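Local atomic coordinates of serpin-12 (Manduca sexta, PDB entry 6CJ7), a protein that probably inhibits serine proteases as a member of the serpin family and controls the prophenoloxidase activation system in larval hemolymph. Residues N98-E103 with Q136-W141; N147-K152 with A170-G175; P40-I45 with A318-V323; K79-I84 with N118-L123. All blocks are in the same frame, centred on the assembly; numbering follows the deposited sequence.

Interaction 1: N98-E103 with Q136-W141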
loop_
_atom_site.group_PDB
_atom_site.type_symbol
_atom_site.label_atom_id
_atom_site.label_comp_id
_atom_site.label_asym_id
_atom_site.label_seq_id
_atom_site.Cartn_x
_atom_site.Cartn_y
_atom_site.Cartn_z
ATOM N N ASN A 98 -6.457 11.501 -5.054
ATOM C CA ASN A 98 -7.234 12.502 -5.783
ATOM C C ASN A 98 -8.102 11.819 -6.828
ATOM O O ASN A 98 -7.816 10.710 -7.287
ATOM C CB ASN A 98 -6.319 13.542 -6.457
ATOM C CG ASN A 98 -6.903 14.953 -6.456
ATOM O OD1 ASN A 98 -8.110 15.156 -6.630
ATOM N ND2 ASN A 98 -6.035 15.948 -6.283
ATOM N N VAL A 99 -9.166 12.515 -7.212
ATOM C CA VAL A 99 -10.041 12.106 -8.309
ATOM C C VAL A 99 -10.021 13.249 -9.314
ATOM O O VAL A 99 -10.504 14.349 -9.019
ATOM C CB VAL A 99 -11.475 11.822 -7.836
ATOM C CG1 VAL A 99 -12.341 11.336 -9.007
ATOM C CG2 VAL A 99 -11.498 10.818 -6.701
ATOM N N PHE A 100 -9.459 13.000 -10.493
ATOM C CA PHE A 100 -9.354 14.013 -11.532
ATOM C C PHE A 100 -10.507 13.804 -12.502
ATOM O O PHE A 100 -10.509 12.844 -13.279
ATOM C CB PHE A 100 -7.994 13.939 -12.221
ATOM C CG PHE A 100 -6.847 14.284 -11.306
ATOM C CD1 PHE A 100 -6.094 13.287 -10.699
ATOM C CD2 PHE A 100 -6.537 15.613 -11.042
ATOM C CE1 PHE A 100 -5.038 13.604 -9.842
ATOM C CE2 PHE A 100 -5.488 15.941 -10.184
ATOM C CZ PHE A 100 -4.739 14.934 -9.586
ATOM N N LEU A 101 -11.500 14.684 -12.418
ATOM C CA LEU A 101 -12.754 14.555 -13.154
ATOM C C LEU A 101 -12.762 15.513 -14.339
ATOM O O LEU A 101 -12.585 16.727 -14.165
ATOM C CB LEU A 101 -13.940 14.841 -12.237
ATOM C CG LEU A 101 -15.294 14.850 -12.922
ATOM C CD1 LEU A 101 -15.667 13.434 -13.302
ATOM C CD2 LEU A 101 -16.288 15.420 -11.937
ATOM N N SER A 102 -13.000 14.971 -15.533
ATOM C CA SER A 102 -13.049 15.790 -16.736
ATOM C C SER A 102 -14.017 16.954 -16.578
ATOM O O SER A 102 -15.106 16.806 -16.020
ATOM C CB SER A 102 -13.476 14.936 -17.929
ATOM O OG SER A 102 -13.913 15.730 -19.011
ATOM N N GLU A 103 -13.612 18.115 -17.094
ATOM C CA GLU A 103 -14.474 19.287 -17.052
ATOM C C GLU A 103 -15.726 19.141 -17.909
ATOM O O GLU A 103 -16.570 20.039 -17.882
ATOM C CB GLU A 103 -13.696 20.528 -17.476
ATOM C CG GLU A 103 -12.670 20.980 -16.464
ATOM C CD GLU A 103 -12.041 22.297 -16.844
ATOM O OE1 GLU A 103 -12.519 22.908 -17.823
ATOM O OE2 GLU A 103 -11.078 22.719 -16.169
ATOM N N GLN A 136 1.284 15.762 -17.054
ATOM C CA GLN A 136 2.354 16.393 -16.288
ATOM C C GLN A 136 1.809 17.163 -15.090
ATOM O O GLN A 136 2.446 17.192 -14.030
ATOM C CB GLN A 136 3.188 17.292 -17.190
ATOM C CG GLN A 136 4.388 16.563 -17.739
ATOM C CD GLN A 136 4.950 17.248 -18.942
ATOM O OE1 GLN A 136 5.272 16.616 -19.952
ATOM N NE2 GLN A 136 5.056 18.559 -18.857
ATOM N N ASN A 137 0.640 17.797 -15.230
ATOM C CA ASN A 137 0.062 18.491 -14.081
ATOM C C ASN A 137 -0.316 17.516 -12.972
ATOM O O ASN A 137 -0.099 17.800 -11.785
ATOM C CB ASN A 137 -1.154 19.312 -14.511
ATOM C CG ASN A 137 -0.768 20.641 -15.125
ATOM O OD1 ASN A 137 0.298 21.189 -14.829
ATOM N ND2 ASN A 137 -1.629 21.165 -15.986
ATOM N N ILE A 138 -0.869 16.361 -13.333
ATOM C CA ILE A 138 -1.211 15.365 -12.321
ATOM C C ILE A 138 0.055 14.827 -11.664
ATOM O O ILE A 138 0.140 14.728 -10.436
ATOM C CB ILE A 138 -2.051 14.234 -12.936
ATOM C CG1 ILE A 138 -3.455 14.761 -13.290
ATOM C CG2 ILE A 138 -2.142 13.059 -11.967
ATOM C CD1 ILE A 138 -4.240 13.831 -14.207
ATOM N N ASN A 139 1.063 14.494 -12.475
ATOM C CA ASN A 139 2.303 13.956 -11.923
ATOM C C ASN A 139 3.000 14.973 -11.031
ATOM O O ASN A 139 3.569 14.608 -9.996
ATOM C CB ASN A 139 3.241 13.508 -13.046
ATOM C CG ASN A 139 2.808 12.203 -13.695
ATOM O OD1 ASN A 139 2.184 11.358 -13.060
ATOM N ND2 ASN A 139 3.155 12.031 -14.963
ATOM N N SER A 140 2.995 16.251 -11.426
ATOM C CA SER A 140 3.619 17.278 -10.595
ATOM C C SER A 140 2.911 17.407 -9.253
ATOM O O SER A 140 3.561 17.587 -8.215
ATOM C CB SER A 140 3.625 18.622 -11.323
ATOM O OG SER A 140 4.632 18.658 -12.315
ATOM N N TRP A 141 1.579 17.320 -9.253
ATOM C CA TRP A 141 0.845 17.359 -7.993
ATOM C C TRP A 141 1.201 16.164 -7.117
ATOM O O TRP A 141 1.445 16.316 -5.912
ATOM C CB TRP A 141 -0.662 17.411 -8.244
ATOM C CG TRP A 141 -1.432 17.384 -6.964
ATOM C CD1 TRP A 141 -1.700 18.444 -6.145
ATOM C CD2 TRP A 141 -1.992 16.232 -6.327
ATOM N NE1 TRP A 141 -2.407 18.025 -5.044
ATOM C CE2 TRP A 141 -2.599 16.672 -5.129
ATOM C CE3 TRP A 141 -2.046 14.873 -6.652
ATOM C CZ2 TRP A 141 -3.240 15.800 -4.253
ATOM C CZ3 TRP A 141 -2.695 14.008 -5.782
ATOM C CH2 TRP A 141 -3.279 14.476 -4.596
#
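Asn98 reaches from its strand over one face of the Trp141 indole and covers the six-membered ring atom by atom. Its CB comes first and lies 3.7 Å from Trp141 CH2, about equally far from CZ3; CG follows a little higher over the same rim. The tip brings ND2 to 3.5 Å from Trp141 CZ2, off the ring centre, and the amide stands steeply on the indole with the two planes 69° apart. OD1 turns away to a hydrogen bond with Thr124 OG1 and also takes a weak bond from Val99 N, which should help hold the amide against rotation.

The ring of Phe100 lies beside this pair. Ile138 CG1 sits 3.7 Å from its centroid, almost exactly on the normal, in a CH-pi contact, while Ile138 CG2 approaches Phe100 CE1 at 3.6 Å. Asn98 CG covers the opposite face. The outer edge of Phe100 is turned to the Trp141 face in an offset edge-to-face pair with planes at 81°; chi1 of 177° sets the indole opposite the Trp141 nitrogen, where it meets this edge.

Residues 136-141 of helix 131-145 run nearly antiparallel to residues 98-102 of strand 92-102, the axes of these short segments 11.4 Å apart. That strand runs between strands 123-126 and 165-174, whose Thr124, Thr126 and Val168 close in around Phe100.

Interaction 2: N147-K152 with A170-G175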
loop_
_atom_site.group_PDB
_atom_site.type_symbol
_atom_site.label_atom_id
_atom_site.label_comp_id
_atom_site.label_asym_id
_atom_site.label_seq_id
_atom_site.Cartn_x
_atom_site.Cartn_y
_atom_site.Cartn_z
ATOM N N ASN A 147 7.129 14.081 -1.411
ATOM C CA ASN A 147 8.549 14.426 -1.289
ATOM C C ASN A 147 9.308 14.113 -2.582
ATOM O O ASN A 147 10.459 13.674 -2.565
ATOM C CB ASN A 147 9.187 13.708 -0.092
ATOM C CG ASN A 147 8.819 14.340 1.246
ATOM O OD1 ASN A 147 9.373 13.968 2.292
ATOM N ND2 ASN A 147 7.894 15.295 1.225
ATOM N N ASP A 148 8.636 14.312 -3.719
ATOM C CA ASP A 148 9.189 14.064 -5.052
ATOM C C ASP A 148 9.560 12.602 -5.285
ATOM O O ASP A 148 10.301 12.296 -6.222
ATOM C CB ASP A 148 10.402 14.961 -5.333
ATOM C CG ASP A 148 10.020 16.422 -5.465
ATOM O OD1 ASP A 148 10.666 17.263 -4.811
ATOM O OD2 ASP A 148 9.072 16.732 -6.216
ATOM N N LYS A 149 9.037 11.681 -4.470
ATOM C CA LYS A 149 9.373 10.271 -4.624
ATOM C C LYS A 149 8.546 9.578 -5.700
ATOM O O LYS A 149 8.991 8.576 -6.268
ATOM C CB LYS A 149 9.193 9.547 -3.294
ATOM C CG LYS A 149 10.228 9.950 -2.258
ATOM C CD LYS A 149 11.635 9.747 -2.790
ATOM C CE LYS A 149 12.668 10.162 -1.765
ATOM N NZ LYS A 149 12.300 11.456 -1.133
ATOM N N ILE A 150 7.352 10.073 -5.987
ATOM C CA ILE A 150 6.479 9.491 -6.998
ATOM C C ILE A 150 6.165 10.605 -7.987
ATOM O O ILE A 150 5.416 11.536 -7.669
ATOM C CB ILE A 150 5.206 8.896 -6.380
ATOM C CG1 ILE A 150 5.590 7.821 -5.353
ATOM C CG2 ILE A 150 4.284 8.334 -7.460
ATOM C CD1 ILE A 150 4.442 7.370 -4.463
ATOM N N ASP A 151 6.747 10.529 -9.183
ATOM C CA ASP A 151 6.653 11.650 -10.103
ATOM C C ASP A 151 6.277 11.296 -11.533
ATOM O O ASP A 151 6.244 12.200 -12.374
ATOM C CB ASP A 151 7.978 12.430 -10.122
ATOM C CG ASP A 151 9.130 11.625 -10.714
ATOM O OD1 ASP A 151 9.052 10.377 -10.747
ATOM O OD2 ASP A 151 10.119 12.249 -11.147
ATOM N N LYS A 152 6.002 10.029 -11.848
ATOM C CA LYS A 152 5.712 9.667 -13.241
ATOM C C LYS A 152 4.633 8.590 -13.318
ATOM O O LYS A 152 4.688 7.690 -14.164
ATOM C CB LYS A 152 6.980 9.205 -13.966
ATOM C CG LYS A 152 8.051 10.286 -14.142
ATOM C CD LYS A 152 7.618 11.358 -15.143
ATOM C CE LYS A 152 8.217 12.729 -14.816
ATOM N NZ LYS A 152 9.695 12.800 -15.021
ATOM N N ALA A 170 -1.478 7.317 -4.100
ATOM C CA ALA A 170 -0.045 7.055 -4.006
ATOM C C ALA A 170 0.383 7.146 -2.552
ATOM O O ALA A 170 -0.216 7.875 -1.755
ATOM C CB ALA A 170 0.729 8.053 -4.862
ATOM N N VAL A 171 1.423 6.395 -2.194
ATOM C CA VAL A 171 1.906 6.444 -0.811
ATOM C C VAL A 171 3.410 6.207 -0.791
ATOM O O VAL A 171 3.938 5.369 -1.533
ATOM C CB VAL A 171 1.154 5.439 0.088
ATOM C CG1 VAL A 171 1.411 4.017 -0.345
ATOM C CG2 VAL A 171 1.554 5.643 1.551
ATOM N N TYR A 172 4.096 6.981 0.053
ATOM C CA TYR A 172 5.540 6.863 0.280
ATOM C C TYR A 172 5.784 6.751 1.773
ATOM O O TYR A 172 5.229 7.536 2.551
ATOM C CB TYR A 172 6.283 8.083 -0.273
ATOM C CG TYR A 172 7.701 8.239 0.226
ATOM C CD1 TYR A 172 8.687 7.347 -0.156
ATOM C CD2 TYR A 172 8.064 9.306 1.033
ATOM C CE1 TYR A 172 10.002 7.493 0.283
ATOM C CE2 TYR A 172 9.378 9.461 1.483
ATOM C CZ TYR A 172 10.335 8.552 1.094
ATOM O OH TYR A 172 11.640 8.699 1.518
ATOM N N PHE A 173 6.619 5.797 2.182
ATOM C CA PHE A 173 7.004 5.705 3.587
ATOM C C PHE A 173 8.505 5.550 3.728
ATOM O O PHE A 173 9.110 4.703 3.068
ATOM C CB PHE A 173 6.323 4.532 4.309
ATOM C CG PHE A 173 6.636 4.476 5.787
ATOM C CD1 PHE A 173 7.657 3.666 6.274
ATOM C CD2 PHE A 173 5.921 5.248 6.684
ATOM C CE1 PHE A 173 7.959 3.620 7.623
ATOM C CE2 PHE A 173 6.212 5.210 8.038
ATOM C CZ PHE A 173 7.231 4.391 8.519
ATOM N N LYS A 174 9.096 6.355 4.609
ATOM C CA LYS A 174 10.452 6.130 5.099
ATOM C C LYS A 174 10.437 6.509 6.568
ATOM O O LYS A 174 10.193 7.672 6.899
ATOM C CB LYS A 174 11.480 6.965 4.330
ATOM C CG LYS A 174 12.940 6.464 4.473
ATOM C CD LYS A 174 13.569 6.861 5.775
ATOM C CE LYS A 174 14.913 6.169 5.960
ATOM N NZ LYS A 174 15.384 6.338 7.353
ATOM N N GLY A 175 10.680 5.538 7.449
ATOM C CA GLY A 175 10.568 5.754 8.873
ATOM C C GLY A 175 11.928 5.779 9.548
ATOM O O GLY A 175 12.970 5.542 8.941
#
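Lys149 and Tyr172 make the main contact, a CH-pi interaction in which the methylene chain of the lysine is laid over one face of the phenol ring. Lys149 CG stands 3.5 Å from the centroid of the Tyr172 ring and only 10° off the normal. A bend at chi2 (-55°) keeps the chain above the ring toward the hydroxyl, with Lys149 CE 3.7 Å from Tyr172 OH. An alanine in place of Tyr172 would probably leave the lysine methylenes without the ring they lie on, held mainly by the bond of NZ to Asn147 O, and open a gap beside Val323.

Apolar packing follows one residue on. The end of Ile150, CD1, rests 3.8 Å from Ala170 CB and also touches the carbonyl oxygen of Val171. Ser321 and Val323 of the next strand, together with Ile142 of the preceding helix, surround the same isoleucine.

Polar contacts do not bridge the two segments; they shape the loop. Lys149 NZ curls back to donate to Asn147 O at 3.2 Å, somewhat tilted from the carbonyl plane, and Ile150 N is hydrogen-bonded to Thr146 OG1. Asn147 and Asp148 both adopt left-handed backbone angles, which turns the chain sharply after the helix.

Such a loop, leaving helix 131-145 and returning across the face of strands 165-174 and 317-326, is the familiar serpin connection between helix F and the third strand of sheet A.

Interaction 3: P40-I45 with A318-V323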
loop_
_atom_site.group_PDB
_atom_site.type_symbol
_atom_site.label_atom_id
_atom_site.label_comp_id
_atom_site.label_asym_id
_atom_site.label_seq_id
_atom_site.Cartn_x
_atom_site.Cartn_y
_atom_site.Cartn_z
ATOM N N PRO A 40 -2.441 -1.839 0.800
ATOM C CA PRO A 40 -3.865 -2.165 0.994
ATOM C C PRO A 40 -4.685 -0.963 1.414
ATOM O O PRO A 40 -5.859 -0.852 1.028
ATOM C CB PRO A 40 -3.839 -3.247 2.083
ATOM C CG PRO A 40 -2.466 -3.879 1.921
ATOM C CD PRO A 40 -1.559 -2.719 1.586
ATOM N N PHE A 41 -4.083 -0.047 2.177
ATOM C CA PHE A 41 -4.757 1.190 2.565
ATOM C C PHE A 41 -5.153 2.019 1.339
ATOM O O PHE A 41 -6.331 2.379 1.176
ATOM C CB PHE A 41 -3.841 1.965 3.526
ATOM C CG PHE A 41 -4.328 3.329 3.884
ATOM C CD1 PHE A 41 -5.466 3.490 4.661
ATOM C CD2 PHE A 41 -3.648 4.454 3.458
ATOM C CE1 PHE A 41 -5.923 4.756 4.997
ATOM C CE2 PHE A 41 -4.095 5.723 3.793
ATOM C CZ PHE A 41 -5.231 5.872 4.567
ATOM N N SER A 42 -4.196 2.296 0.446
ATOM C CA SER A 42 -4.484 3.129 -0.720
ATOM C C SER A 42 -5.505 2.473 -1.634
ATOM O O SER A 42 -6.355 3.154 -2.214
ATOM C CB SER A 42 -3.212 3.398 -1.531
ATOM O OG SER A 42 -2.188 3.966 -0.758
ATOM N N ILE A 43 -5.408 1.157 -1.811
ATOM C CA ILE A 43 -6.332 0.478 -2.718
ATOM C C ILE A 43 -7.741 0.492 -2.139
ATOM O O ILE A 43 -8.724 0.673 -2.869
ATOM C CB ILE A 43 -5.837 -0.951 -3.008
ATOM C CG1 ILE A 43 -4.510 -0.900 -3.751
ATOM C CG2 ILE A 43 -6.888 -1.732 -3.790
ATOM C CD1 ILE A 43 -3.805 -2.243 -3.859
ATOM N N THR A 44 -7.867 0.316 -0.821
ATOM C CA THR A 44 -9.181 0.387 -0.188
ATOM C C THR A 44 -9.740 1.807 -0.243
ATOM O O THR A 44 -10.934 1.996 -0.517
ATOM C CB THR A 44 -9.093 -0.120 1.260
ATOM O OG1 THR A 44 -8.531 -1.440 1.277
ATOM C CG2 THR A 44 -10.479 -0.186 1.894
ATOM N N ILE A 45 -8.885 2.816 -0.014
ATOM C CA ILE A 45 -9.323 4.216 -0.064
ATOM C C ILE A 45 -9.909 4.542 -1.429
ATOM O O ILE A 45 -10.932 5.234 -1.536
ATOM C CB ILE A 45 -8.151 5.162 0.279
ATOM C CG1 ILE A 45 -7.853 5.136 1.774
ATOM C CG2 ILE A 45 -8.473 6.597 -0.165
ATOM C CD1 ILE A 45 -8.792 6.002 2.585
ATOM N N ALA A 318 -7.373 3.946 -13.118
ATOM C CA ALA A 318 -7.237 3.797 -11.672
ATOM C C ALA A 318 -5.789 3.420 -11.415
ATOM O O ALA A 318 -5.357 2.320 -11.782
ATOM C CB ALA A 318 -8.190 2.732 -11.123
ATOM N N LEU A 319 -5.033 4.342 -10.819
ATOM C CA LEU A 319 -3.582 4.233 -10.753
ATOM C C LEU A 319 -3.121 4.292 -9.307
ATOM O O LEU A 319 -3.581 5.143 -8.533
ATOM C CB LEU A 319 -2.919 5.354 -11.562
ATOM C CG LEU A 319 -3.390 5.440 -13.016
ATOM C CD1 LEU A 319 -2.808 6.660 -13.714
ATOM C CD2 LEU A 319 -2.998 4.168 -13.737
ATOM N N HIS A 320 -2.205 3.393 -8.955
ATOM C CA HIS A 320 -1.672 3.294 -7.605
ATOM C C HIS A 320 -0.153 3.251 -7.649
ATOM O O HIS A 320 0.433 2.551 -8.469
ATOM C CB HIS A 320 -2.204 2.031 -6.899
ATOM C CG HIS A 320 -1.558 1.762 -5.565
ATOM N ND1 HIS A 320 -1.447 2.720 -4.578
ATOM C CD2 HIS A 320 -0.975 0.642 -5.069
ATOM C CE1 HIS A 320 -0.820 2.200 -3.532
ATOM N NE2 HIS A 320 -0.540 0.938 -3.796
ATOM N N SER A 321 0.488 4.001 -6.760
ATOM C CA SER A 321 1.933 3.917 -6.618
ATOM C C SER A 321 2.281 3.764 -5.148
ATOM O O SER A 321 1.648 4.375 -4.282
ATOM C CB SER A 321 2.641 5.144 -7.187
ATOM O OG SER A 321 4.054 5.022 -7.007
ATOM N N ALA A 322 3.313 2.968 -4.877
ATOM C CA ALA A 322 3.713 2.680 -3.504
ATOM C C ALA A 322 5.230 2.646 -3.448
ATOM O O ALA A 322 5.857 1.949 -4.249
ATOM C CB ALA A 322 3.140 1.339 -3.029
ATOM N N VAL A 323 5.820 3.402 -2.522
ATOM C CA VAL A 323 7.274 3.435 -2.346
ATOM C C VAL A 323 7.578 3.203 -0.873
ATOM O O VAL A 323 7.071 3.928 -0.013
ATOM C CB VAL A 323 7.896 4.770 -2.803
ATOM C CG1 VAL A 323 9.399 4.776 -2.505
ATOM C CG2 VAL A 323 7.657 5.019 -4.292
#
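Ser42 meets the imidazole of His320 through its CB, which lies 3.3 Å from His320 CE1 and 3.6 Å from ND1. The approach is oblique to the ring, with the serine hydroxyl also beside CE1 but at a packing distance. Ile43 comes from over a face: its CG1 hangs 4.0 Å above the imidazole plane, displaced toward the rim near CD2, and the two side chains cross at about a right angle. A chi1 of 172° at His320 points the ring from the strand to the helix start.

The next shell fixes that ring. His320 ND1 is hydrogen-bonded to the carbonyl oxygen of Asn169 on the adjoining strand, and NE2 to the backbone amide of Ser39, just ahead of the helix. Replacing the histidine by leucine would probably leave Ser39 N and Asn169 O without these mates inside the core.

Farther out, Ser39 OG bonds to Ser42 N, setting the first residues of helix 40-51. Pro40 O is gripped twice by Thr44, from N at 3.0 Å and from OG1 at 2.7 Å, on opposite faces of the carbonyl plane; Thr44 OG1 in turn bonds with Gly21 N.

Helix and strand belong to what is known in serpins as the shutter region. A carbonyl at ND1 can only accept and an amide at NE2 can only donate, so this buried imidazole is probably neutral with its proton on ND1, joining both neighbours without a charge to satisfy.

Interaction 4: K79-I84 with N118-L123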
loop_
_atom_site.group_PDB
_atom_site.type_symbol
_atom_site.label_atom_id
_atom_site.label_comp_id
_atom_site.label_asym_id
_atom_site.label_seq_id
_atom_site.Cartn_x
_atom_site.Cartn_y
_atom_site.Cartn_z
ATOM N N LYS A 79 -11.126 8.483 10.674
ATOM C CA LYS A 79 -10.336 8.307 11.889
ATOM C C LYS A 79 -8.928 7.830 11.567
ATOM O O LYS A 79 -7.966 8.272 12.202
ATOM C CB LYS A 79 -11.015 7.335 12.844
ATOM C CG LYS A 79 -10.448 7.447 14.246
ATOM C CD LYS A 79 -11.006 6.413 15.201
ATOM C CE LYS A 79 -10.200 6.434 16.481
ATOM N NZ LYS A 79 -8.745 6.357 16.150
ATOM N N VAL A 80 -8.781 6.927 10.585
ATOM C CA VAL A 80 -7.439 6.483 10.202
ATOM C C VAL A 80 -6.603 7.669 9.753
ATOM O O VAL A 80 -5.426 7.815 10.132
ATOM C CB VAL A 80 -7.529 5.408 9.101
ATOM C CG1 VAL A 80 -6.129 5.112 8.528
ATOM C CG2 VAL A 80 -8.184 4.148 9.647
ATOM N N ASN A 81 -7.198 8.542 8.947
ATOM C CA ASN A 81 -6.475 9.716 8.484
ATOM C C ASN A 81 -6.190 10.685 9.627
ATOM O O ASN A 81 -5.121 11.298 9.663
ATOM C CB ASN A 81 -7.256 10.390 7.364
ATOM C CG ASN A 81 -7.031 9.706 6.028
ATOM O OD1 ASN A 81 -5.894 9.378 5.687
ATOM N ND2 ASN A 81 -8.108 9.474 5.271
ATOM N N GLU A 82 -7.132 10.841 10.563
ATOM C CA GLU A 82 -6.881 11.676 11.731
ATOM C C GLU A 82 -5.705 11.158 12.543
ATOM O O GLU A 82 -4.872 11.944 13.015
ATOM C CB GLU A 82 -8.133 11.749 12.600
ATOM C CG GLU A 82 -9.128 12.789 12.123
ATOM C CD GLU A 82 -10.491 12.637 12.770
ATOM O OE1 GLU A 82 -10.661 11.721 13.604
ATOM O OE2 GLU A 82 -11.390 13.447 12.451
ATOM N N GLU A 83 -5.617 9.841 12.727
ATOM C CA GLU A 83 -4.507 9.321 13.516
ATOM C C GLU A 83 -3.178 9.522 12.801
ATOM O O GLU A 83 -2.157 9.762 13.460
ATOM C CB GLU A 83 -4.703 7.839 13.845
ATOM C CG GLU A 83 -5.842 7.523 14.808
ATOM C CD GLU A 83 -5.811 8.340 16.100
ATOM O OE1 GLU A 83 -6.910 8.606 16.625
ATOM O OE2 GLU A 83 -4.733 8.710 16.598
ATOM N N ILE A 84 -3.166 9.427 11.470
ATOM C CA ILE A 84 -1.943 9.717 10.724
ATOM C C ILE A 84 -1.543 11.180 10.896
ATOM O O ILE A 84 -0.387 11.496 11.202
ATOM C CB ILE A 84 -2.129 9.361 9.238
ATOM C CG1 ILE A 84 -2.165 7.847 9.055
ATOM C CG2 ILE A 84 -1.032 9.988 8.411
ATOM C CD1 ILE A 84 -2.724 7.412 7.695
ATOM N N ASN A 118 -13.004 13.307 4.943
ATOM C CA ASN A 118 -12.924 11.936 5.436
ATOM C C ASN A 118 -11.818 11.110 4.809
ATOM O O ASN A 118 -11.254 10.257 5.495
ATOM C CB ASN A 118 -14.257 11.190 5.210
ATOM C CG ASN A 118 -15.378 11.723 6.061
ATOM O OD1 ASN A 118 -15.942 10.997 6.906
ATOM N ND2 ASN A 118 -15.729 12.987 5.852
ATOM N N PHE A 119 -11.506 11.329 3.532
ATOM C CA PHE A 119 -10.625 10.436 2.789
ATOM C C PHE A 119 -9.267 11.046 2.446
ATOM O O PHE A 119 -8.482 10.410 1.720
ATOM C CB PHE A 119 -11.351 9.953 1.529
ATOM C CG PHE A 119 -12.464 8.986 1.824
ATOM C CD1 PHE A 119 -13.785 9.415 1.909
ATOM C CD2 PHE A 119 -12.194 7.660 2.087
ATOM C CE1 PHE A 119 -14.808 8.517 2.209
ATOM C CE2 PHE A 119 -13.209 6.770 2.380
ATOM C CZ PHE A 119 -14.520 7.200 2.457
ATOM N N ASP A 120 -8.943 12.230 2.972
ATOM C CA ASP A 120 -7.688 12.914 2.641
ATOM C C ASP A 120 -7.486 12.931 1.123
ATOM O O ASP A 120 -6.421 12.610 0.587
ATOM C CB ASP A 120 -6.510 12.261 3.362
ATOM C CG ASP A 120 -5.199 12.984 3.120
ATOM O OD1 ASP A 120 -5.205 14.230 3.016
ATOM O OD2 ASP A 120 -4.171 12.293 3.002
ATOM N N SER A 121 -8.554 13.277 0.422
ATOM C CA SER A 121 -8.573 13.202 -1.033
ATOM C C SER A 121 -9.268 14.459 -1.540
ATOM O O SER A 121 -9.422 15.443 -0.806
ATOM C CB SER A 121 -9.243 11.898 -1.486
ATOM O OG SER A 121 -9.119 11.709 -2.893
ATOM N N ASP A 122 -9.692 14.442 -2.801
ATOM C CA ASP A 122 -10.323 15.615 -3.386
ATOM C C ASP A 122 -11.030 15.191 -4.660
ATOM O O ASP A 122 -10.858 14.075 -5.150
ATOM C CB ASP A 122 -9.293 16.708 -3.683
ATOM C CG ASP A 122 -9.851 18.104 -3.543
ATOM O OD1 ASP A 122 -11.095 18.270 -3.537
ATOM O OD2 ASP A 122 -9.030 19.046 -3.450
ATOM N N LEU A 123 -11.855 16.094 -5.178
ATOM C CA LEU A 123 -12.455 15.948 -6.496
ATOM C C LEU A 123 -12.041 17.170 -7.303
ATOM O O LEU A 123 -12.446 18.292 -6.983
ATOM C CB LEU A 123 -13.974 15.814 -6.386
ATOM C CG LEU A 123 -14.773 15.496 -7.650
ATOM C CD1 LEU A 123 -14.231 14.292 -8.365
ATOM C CD2 LEU A 123 -16.237 15.272 -7.288
HETATM O O HOH W 1 -4.542 9.359 3.204
#
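Asn81 lays its amide against Asp120, with CG 3.7 Å from the aspartate CB, the two side chains crossing at about a right angle and the amide and carboxylate planes 70° apart. Its nitrogen continues past this contact to the backbone: ND2 donates to Asn118 O at 3.2 Å. The bond is fairly straight, 159° at the hydrogen, and the acceptor lies in the plane of the Asn81 amide, although the donor is tilted from the carbonyl plane of Asn118. Asn81 ND2 also rests 3.4 Å from Phe119 C, so the amide is pressed close to the peptide links of the turn.

On its other side the amide is completed by a water. This water donates both to Asn81 OD1, at 2.8 Å, and to Asp120 OD2, at 3.0 Å, tying the two side chains together where they do not bond directly. The trans chi1 of Asp120 (-176°) brings the carboxylate to the water; OD2 has a further, weak hydrogen bond with Thr95 OG1. Asp120 itself takes left-handed backbone angles, and its carbonyl oxygen is bonded to Asn97 ND2. Both polar ends of Asn81 thus have partners, which should hold its buried amide from turning over.

The contact fastens helix 70-85 to the turn between helix 109-118 and strand 123-126. Strand 92-102 borders the turn through Asn97 and Thr95, and helix 40-51 packs against both parts, with Phe41 touching Val80 and Asn81, and Ala48 and Met49 against Phe119.

In the fold
The order along the chain is interleaved: residues 40-45 and 318-323 of interaction 3 enclose the other three, interactions 4 and 1 alternate their segments, and interaction 2 follows both. Interactions 1, 2 and 3 share the central sheet, where strands 92-102, 165-174 and 317-326 are neighbours; interactions 2 and 3 are joined by backbone bonds, their centres about 12 Å apart. Helix 131-145 and its following loop cover one face, helices 40-51 and 70-85 lie on the other, and Asp122 links interaction 4 to Val99 of interaction 1. Strands 165-174 and 317-326 pair directly, consistent with a native serpin whose reactive loop has not inserted between them.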